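Local atomic coordinates of DUF1780 domain-containing protein (Pseudomonas aeruginosa, PDB entry 1Y0K), a protein that is of unknown function but belongs to a family of putative endonucleases of the PD-(D/E)XK clan, so it may cut nucleic acid. Residues L38-V43 with T178-L183; L183-G188 with A195-S200; R31-R36 with V69-D74. All blocks are in the same frame, centred on the assembly; numbering follows the deposited sequence. Where two conformers were deposited one is given.

Interaction 1 (L38-V43 with T178-L183)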
ATOM      1  N   LEU A  38      -5.117  -1.039  -7.946  1.00 13.70           N
ATOM      2  CA  LEU A  38      -6.326  -0.784  -8.736  1.00 13.85           C
ATOM      3  C   LEU A  38      -7.039  -2.100  -9.078  1.00 14.99           C
ATOM      4  O   LEU A  38      -8.268  -2.173  -9.039  1.00 15.24           O
ATOM      5  CB  LEU A  38      -5.993   0.016 -10.009  1.00 13.72           C
ATOM      6  CG  LEU A  38      -5.470   1.443  -9.774  1.00 13.81           C
ATOM      7  CD1 LEU A  38      -5.009   2.046 -11.097  1.00 17.03           C
ATOM      8  CD2 LEU A  38      -6.501   2.334  -9.088  1.00 15.79           C
ATOM      9  N   GLU A  39      -6.255  -3.131  -9.409  1.00 15.47           N
ATOM     10  CA  GLU A  39      -6.805  -4.470  -9.643  1.00 16.84           C
ATOM     11  C   GLU A  39      -7.509  -5.029  -8.408  1.00 16.74           C
ATOM     12  O   GLU A  39      -8.581  -5.614  -8.522  1.00 17.15           O
ATOM     13  CB  GLU A  39      -5.726  -5.427 -10.149  1.00 16.84           C
ATOM     14  CG  GLU A  39      -5.287  -5.071 -11.549  1.00 19.41           C
ATOM     15  CD  GLU A  39      -4.078  -5.855 -11.990  1.00 24.39           C
ATOM     16  OE1 GLU A  39      -3.577  -6.678 -11.196  1.00 26.91           O
ATOM     17  OE2 GLU A  39      -3.625  -5.630 -13.131  1.00 26.72           O
ATOM     18  N   ALA A  40      -6.926  -4.809  -7.232  1.00 16.47           N
ATOM     19  CA  ALA A  40      -7.552  -5.208  -5.968  1.00 16.84           C
ATOM     20  C   ALA A  40      -8.914  -4.555  -5.770  1.00 17.20           C
ATOM     21  O   ALA A  40      -9.837  -5.182  -5.251  1.00 17.57           O
ATOM     22  CB  ALA A  40      -6.646  -4.880  -4.797  1.00 17.01           C
ATOM     23  N   LEU A  41      -9.032  -3.299  -6.194  1.00 17.20           N
ATOM     24  CA  LEU A  41     -10.259  -2.537  -6.003  1.00 17.46           C
ATOM     25  C   LEU A  41     -11.207  -2.628  -7.184  1.00 17.39           C
ATOM     26  O   LEU A  41     -12.261  -1.987  -7.168  1.00 17.60           O
ATOM     27  CB  LEU A  41      -9.947  -1.063  -5.726  1.00 17.61           C
ATOM     28  CG  LEU A  41      -9.043  -0.763  -4.530  1.00 18.45           C
ATOM     29  CD1 LEU A  41      -9.025   0.739  -4.278  1.00 19.02           C
ATOM     30  CD2 LEU A  41      -9.528  -1.497  -3.309  1.00 20.88           C
ATOM     31  N   ASN A  42     -10.820  -3.409  -8.193  0.50 17.67           N
ATOM     32  CA  ASN A  42     -11.600  -3.555  -9.417  0.50 17.87           C
ATOM     33  C   ASN A  42     -11.880  -2.192 -10.065  0.50 17.83           C
ATOM     34  O   ASN A  42     -13.011  -1.880 -10.452  0.50 17.42           O
ATOM     35  CB  ASN A  42     -12.893  -4.337  -9.126  0.50 18.26           C
ATOM     36  CG  ASN A  42     -13.539  -4.896 -10.373  0.50 18.88           C
ATOM     37  OD1 ASN A  42     -12.880  -5.113 -11.388  0.50 20.12           O
ATOM     38  ND2 ASN A  42     -14.841  -5.146 -10.297  0.50 19.81           N
ATOM     39  N   VAL A  43     -10.832  -1.374 -10.160  1.00 17.32           N
ATOM     40  CA  VAL A  43     -10.919  -0.061 -10.776  1.00 17.76           C
ATOM     41  C   VAL A  43     -10.294  -0.191 -12.164  1.00 18.46           C
ATOM     42  O   VAL A  43      -9.106  -0.506 -12.283  1.00 18.07           O
ATOM     43  CB  VAL A  43     -10.170   1.014  -9.931  1.00 17.46           C
ATOM     44  CG1 VAL A  43     -10.074   2.334 -10.688  1.00 17.09           C
ATOM     45  CG2 VAL A  43     -10.846   1.203  -8.574  1.00 16.78           C
ATOM     46  N   THR A 178      -1.347 -10.360  -0.038  1.00 15.14           N
ATOM     47  CA  THR A 178      -2.511 -10.970   0.626  1.00 15.89           C
ATOM     48  C   THR A 178      -3.760 -10.094   0.722  1.00 15.13           C
ATOM     49  O   THR A 178      -4.842 -10.609   0.988  1.00 15.60           O
ATOM     50  CB  THR A 178      -2.182 -11.460   2.047  1.00 15.67           C
ATOM     51  OG1 THR A 178      -1.776 -10.345   2.852  1.00 18.50           O
ATOM     52  CG2 THR A 178      -1.049 -12.495   2.006  1.00 17.58           C
ATOM     53  N   PHE A 179      -3.620  -8.782   0.532  1.00 14.46           N
ATOM     54  CA  PHE A 179      -4.759  -7.890   0.792  1.00 13.85           C
ATOM     55  C   PHE A 179      -4.538  -6.485   0.255  1.00 13.00           C
ATOM     56  O   PHE A 179      -3.424  -6.121  -0.104  1.00 12.21           O
ATOM     57  CB  PHE A 179      -5.041  -7.811   2.299  1.00 15.12           C
ATOM     58  CG  PHE A 179      -4.167  -6.824   3.027  1.00 17.31           C
ATOM     59  CD1 PHE A 179      -4.676  -5.582   3.405  1.00 19.83           C
ATOM     60  CD2 PHE A 179      -2.838  -7.122   3.303  1.00 19.55           C
ATOM     61  CE1 PHE A 179      -3.877  -4.655   4.069  1.00 21.88           C
ATOM     62  CE2 PHE A 179      -2.017  -6.195   3.974  1.00 22.24           C
ATOM     63  CZ  PHE A 179      -2.542  -4.962   4.352  1.00 21.64           C
ATOM     64  N   ALA A 180      -5.622  -5.711   0.208  1.00 12.29           N
ATOM     65  CA  ALA A 180      -5.554  -4.265  -0.026  1.00 11.15           C
ATOM     66  C   ALA A 180      -6.578  -3.585   0.874  1.00 11.62           C
ATOM     67  O   ALA A 180      -7.622  -4.164   1.209  1.00 11.50           O
ATOM     68  CB  ALA A 180      -5.818  -3.947  -1.474  1.00 11.57           C
ATOM     69  N   ARG A 181      -6.266  -2.368   1.300  1.00 11.33           N
ATOM     70  CA  ARG A 181      -7.198  -1.600   2.106  1.00 11.72           C
ATOM     71  C   ARG A 181      -6.919  -0.115   1.945  1.00 11.59           C
ATOM     72  O   ARG A 181      -5.764   0.315   1.993  1.00 11.94           O
ATOM     73  CB  ARG A 181      -7.084  -1.988   3.585  1.00 12.11           C
ATOM     74  CG  ARG A 181      -8.017  -1.195   4.500  1.00 12.23           C
ATOM     75  CD  ARG A 181      -7.841  -1.615   5.963  1.00 13.64           C
ATOM     76  NE  ARG A 181      -8.659  -0.791   6.852  1.00 17.47           N
ATOM     77  CZ  ARG A 181      -9.907  -1.086   7.220  1.00 17.95           C
ATOM     78  NH1 ARG A 181     -10.492  -2.211   6.818  1.00 18.37           N
ATOM     79  NH2 ARG A 181     -10.571  -0.259   8.017  1.00 17.37           N
ATOM     80  N   VAL A 182      -7.982   0.655   1.752  1.00 11.44           N
ATOM     81  CA  VAL A 182      -7.895   2.112   1.859  1.00 12.18           C
ATOM     82  C   VAL A 182      -8.078   2.443   3.348  1.00 12.23           C
ATOM     83  O   VAL A 182      -9.147   2.174   3.924  1.00 13.24           O
ATOM     84  CB  VAL A 182      -8.992   2.804   1.000  1.00 11.52           C
ATOM     85  CG1 VAL A 182      -8.936   4.328   1.175  1.00 13.09           C
ATOM     86  CG2 VAL A 182      -8.838   2.418  -0.478  1.00 14.26           C
ATOM     87  N   LEU A 183      -7.032   2.983   3.982  1.00 12.67           N
ATOM     88  CA  LEU A 183      -7.084   3.293   5.422  1.00 13.08           C
ATOM     89  C   LEU A 183      -7.895   4.541   5.714  1.00 13.69           C
ATOM     90  O   LEU A 183      -8.683   4.561   6.661  1.00 13.45           O
ATOM     91  CB  LEU A 183      -5.688   3.426   6.041  1.00 13.41           C
ATOM     92  CG  LEU A 183      -4.783   2.192   5.981  1.00 14.84           C
ATOM     93  CD1 LEU A 183      -3.545   2.403   6.840  1.00 15.37           C
ATOM     94  CD2 LEU A 183      -5.533   0.940   6.447  1.00 18.26           C
TER
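A40 and L41, at the C-terminal end of helix 26-40, lie against A180 and V182 of strand 179-185. Just before them, the carbonyl of L38 is busy: L38 O accepts V43 N at 2.9 Å, and the N-H of L41 gives it a weak bond. OE2 of E39 is held by a salt bridge with R36 and a hydrogen bond to the hydroxyl of Y45. A40 follows, and its CB points toward the strand. There it meets A180 CB at 3.5 Å, methyl to methyl, and the alpha carbons of A40 and A180 stand only 6.3 Å apart, a spacing that two such small residues permit. L41 comes next. With CG beside the backbone N (chi1 -57°), its branch swings toward the strand, and CD1 reaches V182 CG2 at 4.2 Å, the two side chains crossing at about a right angle. V182 is also touched by L193 and L197. N42 then breaks the helix with a positive phi of 55°, completing a Schellman motif in which L38 O and E39 O accept the N-H groups of V43 and N42 and so close the turn. On the strand, F179 and R181 point away from the helix end, and F179 meets L114 of helix 111-116. No hydrogen bond or charge pair joins the two segments. What holds the helix end on the sheet here is therefore a close apolar fit, tightest where the two alanine methyls meet.

Interaction 2 (L183-G188 with A195-S200)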
ATOM      1  N   LEU A 183      -7.032   2.983   3.982  1.00 12.67           N
ATOM      2  CA  LEU A 183      -7.084   3.293   5.422  1.00 13.08           C
ATOM      3  C   LEU A 183      -7.895   4.541   5.714  1.00 13.69           C
ATOM      4  O   LEU A 183      -8.683   4.561   6.661  1.00 13.45           O
ATOM      5  CB  LEU A 183      -5.688   3.426   6.041  1.00 13.41           C
ATOM      6  CG  LEU A 183      -4.783   2.192   5.981  1.00 14.84           C
ATOM      7  CD1 LEU A 183      -3.545   2.403   6.840  1.00 15.37           C
ATOM      8  CD2 LEU A 183      -5.533   0.940   6.447  1.00 18.26           C
ATOM      9  N   PHE A 184      -7.683   5.585   4.913  1.00 13.23           N
ATOM     10  CA  PHE A 184      -8.501   6.790   4.982  1.00 13.81           C
ATOM     11  C   PHE A 184      -8.414   7.552   3.676  1.00 13.84           C
ATOM     12  O   PHE A 184      -7.464   7.391   2.916  1.00 13.52           O
ATOM     13  CB  PHE A 184      -8.126   7.687   6.185  1.00 13.68           C
ATOM     14  CG  PHE A 184      -6.797   8.415   6.053  1.00 13.95           C
ATOM     15  CD1 PHE A 184      -6.703   9.620   5.352  1.00 14.26           C
ATOM     16  CD2 PHE A 184      -5.659   7.926   6.694  1.00 13.17           C
ATOM     17  CE1 PHE A 184      -5.487  10.304   5.257  1.00 13.97           C
ATOM     18  CE2 PHE A 184      -4.441   8.604   6.620  1.00 14.45           C
ATOM     19  CZ  PHE A 184      -4.351   9.795   5.899  1.00 13.43           C
ATOM     20  N   ALA A 185      -9.422   8.381   3.410  1.00 14.53           N
ATOM     21  CA  ALA A 185      -9.398   9.227   2.227  1.00 15.41           C
ATOM     22  C   ALA A 185     -10.291  10.426   2.478  1.00 16.40           C
ATOM     23  O   ALA A 185     -11.470  10.261   2.818  1.00 16.61           O
ATOM     24  CB  ALA A 185      -9.857   8.463   1.009  1.00 15.25           C
ATOM     25  N   HIS A 186      -9.712  11.619   2.362  1.00 17.41           N
ATOM     26  CA  HIS A 186     -10.455  12.855   2.587  1.00 19.24           C
ATOM     27  C   HIS A 186     -11.426  13.137   1.447  1.00 20.01           C
ATOM     28  O   HIS A 186     -11.311  12.574   0.361  1.00 19.76           O
ATOM     29  CB  HIS A 186      -9.511  14.041   2.769  1.00 19.50           C
ATOM     30  CG  HIS A 186      -8.850  14.091   4.107  1.00 21.39           C
ATOM     31  ND1 HIS A 186      -9.460  14.634   5.222  1.00 23.46           N
ATOM     32  CD2 HIS A 186      -7.622  13.690   4.507  1.00 21.48           C
ATOM     33  CE1 HIS A 186      -8.635  14.558   6.250  1.00 24.01           C
ATOM     34  NE2 HIS A 186      -7.515  13.985   5.844  1.00 22.88           N
ATOM     35  N   SER A 187     -12.371  14.041   1.695  1.00 21.71           N
ATOM     36  CA  SER A 187     -13.415  14.360   0.719  1.00 23.41           C
ATOM     37  C   SER A 187     -12.895  14.709  -0.678  1.00 23.43           C
ATOM     38  O   SER A 187     -13.563  14.423  -1.681  1.00 24.77           O
ATOM     39  CB  SER A 187     -14.317  15.478   1.262  1.00 23.49           C
ATOM     40  OG  SER A 187     -13.592  16.692   1.381  1.00 26.28           O
ATOM     41  N   GLY A 188     -11.708  15.308  -0.745  1.00 23.73           N
ATOM     42  CA  GLY A 188     -11.070  15.670  -2.016  1.00 23.62           C
ATOM     43  C   GLY A 188     -10.383  14.545  -2.776  1.00 22.96           C
ATOM     44  O   GLY A 188      -9.995  14.721  -3.932  1.00 22.84           O
ATOM     45  N   ALA A 195     -14.859   5.348  -2.191  1.00 19.10           N
ATOM     46  CA  ALA A 195     -15.803   4.240  -2.382  1.00 19.45           C
ATOM     47  C   ALA A 195     -15.397   2.947  -1.675  1.00 19.11           C
ATOM     48  O   ALA A 195     -16.240   2.091  -1.401  1.00 19.13           O
ATOM     49  CB  ALA A 195     -15.993   3.974  -3.864  1.00 19.89           C
ATOM     50  N   ASN A 196     -14.113   2.818  -1.359  1.00 18.83           N
ATOM     51  CA  ASN A 196     -13.581   1.594  -0.778  1.00 18.44           C
ATOM     52  C   ASN A 196     -13.206   1.670   0.711  1.00 17.92           C
ATOM     53  O   ASN A 196     -12.561   0.796   1.233  1.00 18.10           O
ATOM     54  CB  ASN A 196     -12.415   1.084  -1.613  1.00 18.61           C
ATOM     55  CG  ASN A 196     -12.874   0.480  -2.911  1.00 19.17           C
ATOM     56  OD1 ASN A 196     -13.329  -0.650  -2.939  1.00 20.28           O
ATOM     57  ND2 ASN A 196     -12.799   1.246  -3.978  1.00 18.93           N
ATOM     58  N   LEU A 197     -13.609   2.744   1.374  1.00 17.60           N
ATOM     59  CA  LEU A 197     -13.462   2.838   2.815  1.00 17.99           C
ATOM     60  C   LEU A 197     -14.294   1.781   3.529  1.00 18.44           C
ATOM     61  O   LEU A 197     -15.351   1.412   3.061  1.00 19.72           O
ATOM     62  CB  LEU A 197     -13.847   4.225   3.308  1.00 17.80           C
ATOM     63  CG  LEU A 197     -12.945   5.367   2.863  1.00 17.66           C
ATOM     64  CD1 LEU A 197     -13.606   6.707   3.157  1.00 16.91           C
ATOM     65  CD2 LEU A 197     -11.592   5.252   3.542  1.00 17.23           C
ATOM     66  N   GLY A 198     -13.808   1.317   4.672  1.00 18.74           N
ATOM     67  CA  GLY A 198     -14.591   0.492   5.569  1.00 19.70           C
ATOM     68  C   GLY A 198     -14.532  -1.001   5.286  1.00 20.00           C
ATOM     69  O   GLY A 198     -15.369  -1.757   5.739  1.00 20.03           O
ATOM     70  N   ARG A 199     -13.530  -1.403   4.518  1.00 20.61           N
ATOM     71  CA  ARG A 199     -13.453  -2.762   4.013  1.00 21.01           C
ATOM     72  C   ARG A 199     -12.022  -3.121   3.709  1.00 19.52           C
ATOM     73  O   ARG A 199     -11.218  -2.256   3.446  1.00 19.18           O
ATOM     74  CB  ARG A 199     -14.330  -2.959   2.782  1.00 21.36           C
ATOM     75  CG  ARG A 199     -13.732  -2.533   1.462  1.00 23.79           C
ATOM     76  CD  ARG A 199     -14.755  -2.336   0.348  1.00 24.53           C
ATOM     77  NE  ARG A 199     -14.390  -3.020  -0.887  1.00 31.55           N
ATOM     78  CZ  ARG A 199     -15.174  -3.123  -1.956  1.00 32.36           C
ATOM     79  NH1 ARG A 199     -14.775  -3.779  -3.038  1.00 32.62           N
ATOM     80  NH2 ARG A 199     -16.360  -2.560  -1.947  1.00 34.04           N
ATOM     81  N   SER A 200     -11.731  -4.405   3.769  1.00 17.74           N
ATOM     82  CA  SER A 200     -10.458  -4.931   3.330  1.00 16.41           C
ATOM     83  C   SER A 200     -10.711  -5.945   2.220  1.00 15.66           C
ATOM     84  O   SER A 200     -11.694  -6.664   2.245  1.00 15.10           O
ATOM     85  CB  SER A 200      -9.728  -5.586   4.500  1.00 17.02           C
ATOM     86  OG  SER A 200      -9.250  -4.632   5.428  1.00 17.90           O
TER
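L197 reaches across to F184 and A185 with one branch of its side chain, and that branch carries nearly all of the contact. CG sits beside the backbone N (chi1 -66°), which sends the side chain from the loop toward the strand, and CD2 comes down on the main chain: it lies 3.7 Å from F184 CA and 3.8 Å from A185 N. The methyl of A185 faces the loop and meets the same CD2 more loosely, at 4.4 Å, while L197 CD1 stays 4.2 Å from A185 O. L183 and F184 both point away from the loop. Here strand 179-185 makes a classic beta bulge, L183 and F184 together facing L172 of the neighbouring strand 171-175 and bonding to it through the backbone, and L183 has the phi/psi of -76°/-44° that such a bulge brings. The F184 ring, directed away from the loop, packs among P161, W169, Y164 and L165. Within the loop 195-200, N196 OD1 lies 3.2 Å above the centre of the R199 guanidinium face, and N196 ND2 is tied back to the carbonyl of F192.

Interaction 3 (R31-R36 with V69-D74)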
ATOM      1  N   ARG A  31       4.712   2.003 -10.548  1.00 15.68           N
ATOM      2  CA  ARG A  31       3.522   1.825 -11.387  1.00 15.48           C
ATOM      3  C   ARG A  31       2.909   0.436 -11.163  1.00 14.68           C
ATOM      4  O   ARG A  31       1.685   0.287 -11.082  1.00 14.46           O
ATOM      5  CB  ARG A  31       3.867   2.020 -12.863  1.00 15.95           C
ATOM      6  CG  ARG A  31       2.639   2.238 -13.735  1.00 17.64           C
ATOM      7  CD  ARG A  31       2.854   1.767 -15.154  1.00 20.52           C
ATOM      8  NE  ARG A  31       3.089   0.331 -15.160  1.00 21.61           N
ATOM      9  CZ  ARG A  31       4.263  -0.237 -15.385  1.00 20.22           C
ATOM     10  NH1 ARG A  31       4.376  -1.554 -15.318  1.00 21.61           N
ATOM     11  NH2 ARG A  31       5.320   0.508 -15.678  1.00 23.83           N
ATOM     12  N   TRP A  32       3.765  -0.572 -11.034  1.00 14.18           N
ATOM     13  CA  TRP A  32       3.312  -1.938 -10.800  1.00 14.08           C
ATOM     14  C   TRP A  32       2.490  -1.985  -9.507  1.00 13.52           C
ATOM     15  O   TRP A  32       1.427  -2.586  -9.486  1.00 13.13           O
ATOM     16  CB  TRP A  32       4.523  -2.887 -10.746  1.00 14.84           C
ATOM     17  CG  TRP A  32       4.242  -4.334 -10.367  1.00 15.21           C
ATOM     18  CD1 TRP A  32       4.040  -5.378 -11.218  1.00 16.25           C
ATOM     19  CD2 TRP A  32       4.201  -4.880  -9.041  1.00 15.23           C
ATOM     20  NE1 TRP A  32       3.844  -6.547 -10.505  1.00 14.93           N
ATOM     21  CE2 TRP A  32       3.943  -6.267  -9.166  1.00 15.68           C
ATOM     22  CE3 TRP A  32       4.353  -4.328  -7.754  1.00 16.49           C
ATOM     23  CZ2 TRP A  32       3.828  -7.111  -8.053  1.00 15.80           C
ATOM     24  CZ3 TRP A  32       4.244  -5.171  -6.638  1.00 17.36           C
ATOM     25  CH2 TRP A  32       3.986  -6.552  -6.798  1.00 15.26           C
ATOM     26  N   VAL A  33       2.967  -1.331  -8.447  1.00 12.86           N
ATOM     27  CA  VAL A  33       2.215  -1.286  -7.179  1.00 12.36           C
ATOM     28  C   VAL A  33       0.827  -0.665  -7.394  1.00 12.42           C
ATOM     29  O   VAL A  33      -0.190  -1.195  -6.926  1.00 12.43           O
ATOM     30  CB  VAL A  33       2.976  -0.513  -6.083  1.00 11.89           C
ATOM     31  CG1 VAL A  33       2.087  -0.287  -4.866  1.00 13.11           C
ATOM     32  CG2 VAL A  33       4.235  -1.286  -5.669  1.00 12.26           C
ATOM     33  N   CYS A  34       0.793   0.462  -8.098  1.00 12.71           N
ATOM     34  CA  CYS A  34      -0.472   1.124  -8.410  1.00 12.40           C
ATOM     35  C   CYS A  34      -1.402   0.186  -9.184  1.00 12.58           C
ATOM     36  O   CYS A  34      -2.582   0.098  -8.874  1.00 12.29           O
ATOM     37  CB  CYS A  34      -0.226   2.417  -9.192  1.00 12.88           C
ATOM     38  SG  CYS A  34       0.647   3.672  -8.208  1.00 14.39           S
ATOM     39  N   GLN A  35      -0.877  -0.513 -10.187  1.00 12.69           N
ATOM     40  CA  GLN A  35      -1.723  -1.446 -10.943  1.00 13.85           C
ATOM     41  C   GLN A  35      -2.298  -2.545 -10.060  1.00 13.53           C
ATOM     42  O   GLN A  35      -3.484  -2.852 -10.156  1.00 13.65           O
ATOM     43  CB  GLN A  35      -0.955  -2.066 -12.105  1.00 14.28           C
ATOM     44  CG  GLN A  35      -0.776  -1.129 -13.281  1.00 16.48           C
ATOM     45  CD  GLN A  35      -0.182  -1.852 -14.475  1.00 18.85           C
ATOM     46  OE1 GLN A  35      -0.705  -2.876 -14.923  1.00 21.81           O
ATOM     47  NE2 GLN A  35       0.908  -1.338 -14.983  1.00 20.49           N
ATOM     48  N   ARG A  36      -1.466  -3.132  -9.198  1.00 13.36           N
ATOM     49  CA  ARG A  36      -1.927  -4.201  -8.287  1.00 13.54           C
ATOM     50  C   ARG A  36      -3.038  -3.691  -7.368  1.00 13.57           C
ATOM     51  O   ARG A  36      -4.026  -4.387  -7.107  1.00 14.10           O
ATOM     52  CB  ARG A  36      -0.764  -4.758  -7.449  1.00 13.52           C
ATOM     53  CG  ARG A  36       0.394  -5.438  -8.249  1.00 14.43           C
ATOM     54  CD  ARG A  36      -0.047  -6.628  -9.162  1.00 16.30           C
ATOM     55  NE  ARG A  36      -0.744  -6.270 -10.407  1.00 18.87           N
ATOM     56  CZ  ARG A  36      -0.194  -5.678 -11.472  1.00 21.88           C
ATOM     57  NH1 ARG A  36      -0.934  -5.426 -12.550  1.00 22.39           N
ATOM     58  NH2 ARG A  36       1.080  -5.308 -11.474  1.00 22.51           N
ATOM     59  N   VAL A  69       4.260   6.348  -3.571  1.00 11.87           N
ATOM     60  CA  VAL A  69       4.398   4.905  -3.340  1.00 12.91           C
ATOM     61  C   VAL A  69       5.606   4.598  -2.462  1.00 13.48           C
ATOM     62  O   VAL A  69       6.713   5.092  -2.713  1.00 14.09           O
ATOM     63  CB  VAL A  69       4.506   4.159  -4.688  1.00 12.51           C
ATOM     64  CG1 VAL A  69       4.789   2.666  -4.479  1.00 14.61           C
ATOM     65  CG2 VAL A  69       3.212   4.370  -5.492  1.00 13.53           C
ATOM     66  N   PHE A  70       5.399   3.797  -1.421  1.00 13.14           N
ATOM     67  CA  PHE A  70       6.533   3.363  -0.608  1.00 13.34           C
ATOM     68  C   PHE A  70       6.424   1.889  -0.237  1.00 14.20           C
ATOM     69  O   PHE A  70       5.350   1.302  -0.322  1.00 13.49           O
ATOM     70  CB  PHE A  70       6.730   4.268   0.614  1.00 13.66           C
ATOM     71  CG  PHE A  70       5.626   4.191   1.637  1.00 12.44           C
ATOM     72  CD1 PHE A  70       5.830   3.512   2.842  1.00 13.91           C
ATOM     73  CD2 PHE A  70       4.399   4.830   1.420  1.00 14.16           C
ATOM     74  CE1 PHE A  70       4.825   3.465   3.821  1.00 13.75           C
ATOM     75  CE2 PHE A  70       3.372   4.776   2.388  1.00 14.01           C
ATOM     76  CZ  PHE A  70       3.585   4.089   3.585  1.00 15.25           C
ATOM     77  N   PHE A  71       7.557   1.302   0.142  1.00 14.08           N
ATOM     78  CA  PHE A  71       7.645  -0.135   0.392  1.00 15.06           C
ATOM     79  C   PHE A  71       7.927  -0.418   1.850  1.00 15.68           C
ATOM     80  O   PHE A  71       8.813   0.207   2.462  1.00 15.67           O
ATOM     81  CB  PHE A  71       8.700  -0.770  -0.516  1.00 15.63           C
ATOM     82  CG  PHE A  71       8.379  -0.628  -1.975  1.00 15.85           C
ATOM     83  CD1 PHE A  71       8.698   0.547  -2.663  1.00 17.58           C
ATOM     84  CD2 PHE A  71       7.740  -1.659  -2.660  1.00 17.23           C
ATOM     85  CE1 PHE A  71       8.369   0.696  -4.020  1.00 16.47           C
ATOM     86  CE2 PHE A  71       7.417  -1.524  -4.013  1.00 16.54           C
ATOM     87  CZ  PHE A  71       7.739  -0.340  -4.687  1.00 15.88           C
ATOM     88  N   VAL A  72       7.138  -1.336   2.399  1.00 15.46           N
ATOM     89  CA  VAL A  72       7.236  -1.770   3.794  1.00 16.95           C
ATOM     90  C   VAL A  72       7.603  -3.248   3.758  1.00 17.69           C
ATOM     91  O   VAL A  72       6.744  -4.111   3.581  1.00 16.69           O
ATOM     92  CB  VAL A  72       5.910  -1.539   4.556  1.00 16.72           C
ATOM     93  CG1 VAL A  72       6.040  -1.969   6.032  1.00 17.17           C
ATOM     94  CG2 VAL A  72       5.491  -0.066   4.472  1.00 18.20           C
ATOM     95  N   LEU A  73       8.899  -3.516   3.886  1.00 19.48           N
ATOM     96  CA  LEU A  73       9.427  -4.874   3.785  1.00 21.34           C
ATOM     97  C   LEU A  73      10.138  -5.270   5.079  1.00 23.41           C
ATOM     98  O   LEU A  73      10.201  -4.483   6.027  1.00 24.28           O
ATOM     99  CB  LEU A  73      10.376  -4.987   2.579  1.00 20.98           C
ATOM    100  CG  LEU A  73       9.894  -4.414   1.240  1.00 20.55           C
ATOM    101  CD1 LEU A  73      11.025  -4.392   0.212  1.00 22.01           C
ATOM    102  CD2 LEU A  73       8.720  -5.216   0.719  1.00 21.00           C
ATOM    103  N   ASP A  74      10.646  -6.495   5.127  1.00 25.30           N
ATOM    104  CA  ASP A  74      11.429  -6.941   6.280  1.00 27.48           C
ATOM    105  C   ASP A  74      12.689  -7.709   5.880  1.00 29.69           C
ATOM    106  O   ASP A  74      13.409  -8.222   6.748  1.00 30.43           O
ATOM    107  CB  ASP A  74      10.566  -7.739   7.282  1.00 27.46           C
ATOM    108  CG  ASP A  74      10.009  -9.049   6.712  1.00 25.82           C
ATOM    109  OD1 ASP A  74      10.287  -9.427   5.554  1.00 23.95           O
ATOM    110  OD2 ASP A  74       9.274  -9.723   7.462  1.00 26.28           O
TER
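V33 overlaps V69 and F71 at once, its two methyls shared between them. CG2 lies against the F71 ring, 3.6 Å from F71 CE2 and 3.8 Å from F71 CZ, approaching it obliquely. V69 meets V33 through CB and the other methyl, CG1: V33 CB and CG1 each stand 4.0 Å from V69 CG1, and the two valines run past each other in opposite directions. Both place CG1 anti to the backbone N (chi1 171° in V33, 174° in V69), leaving CG2 beside it. In V69 that second methyl is directed at the next helix residue, where C34 SG lies 3.8 Å from V69 CG2. The first bond of F71 runs neither toward nor away from the helix, yet the ring brings CE2 and CZ to V33; L21 of helix 3-23 touches the same side chain. Between V69 and F71, F70 points away from the helix and packs on T121, L122 and K125 of helix 119-132. The strand is thus covered on both faces, as in a three-layer alpha-beta-alpha core, in keeping with the PD-(D/E)XK clan. The axes of 31-36 and 69-73 run at 86° to each other, 9.2 Å apart at closest approach. V33 also reaches L142 and F144 of the adjoining strand 140-146, so it spans two strands. On the helix flank, R36 CG lies 3.7 Å above the ring of W32. Nothing polar passes between helix and strand: branched methyls, a thiol and an aromatic ring make a buried, purely apolar seat, so shape and burial rather than directional bonds hold the helix here.

How the interactions relate
Interactions 1 and 3 are buried contacts of helix 26-40 with one mixed sheet: 31-36 rests on strand 65-73, while the end of that helix and the residues just after it, 38-43, rest on strand 179-185, with centres about 12 Å apart. The helix thus reaches from strand 65-73 to strand 179-185, using branched and aromatic groups in interaction 3 and an alanine pair plus a leucine-valine touch in interaction 1. Interaction 2 is only partly buried and joins a loop to the end of the same strand 179-185 that serves interaction 1, the two sharing L183. They also touch directly, through V182 CG1 against L197 CD2 and a probable hydrogen bond from R181 NH1 to S200 OG. Interactions 2 and 3 do not touch.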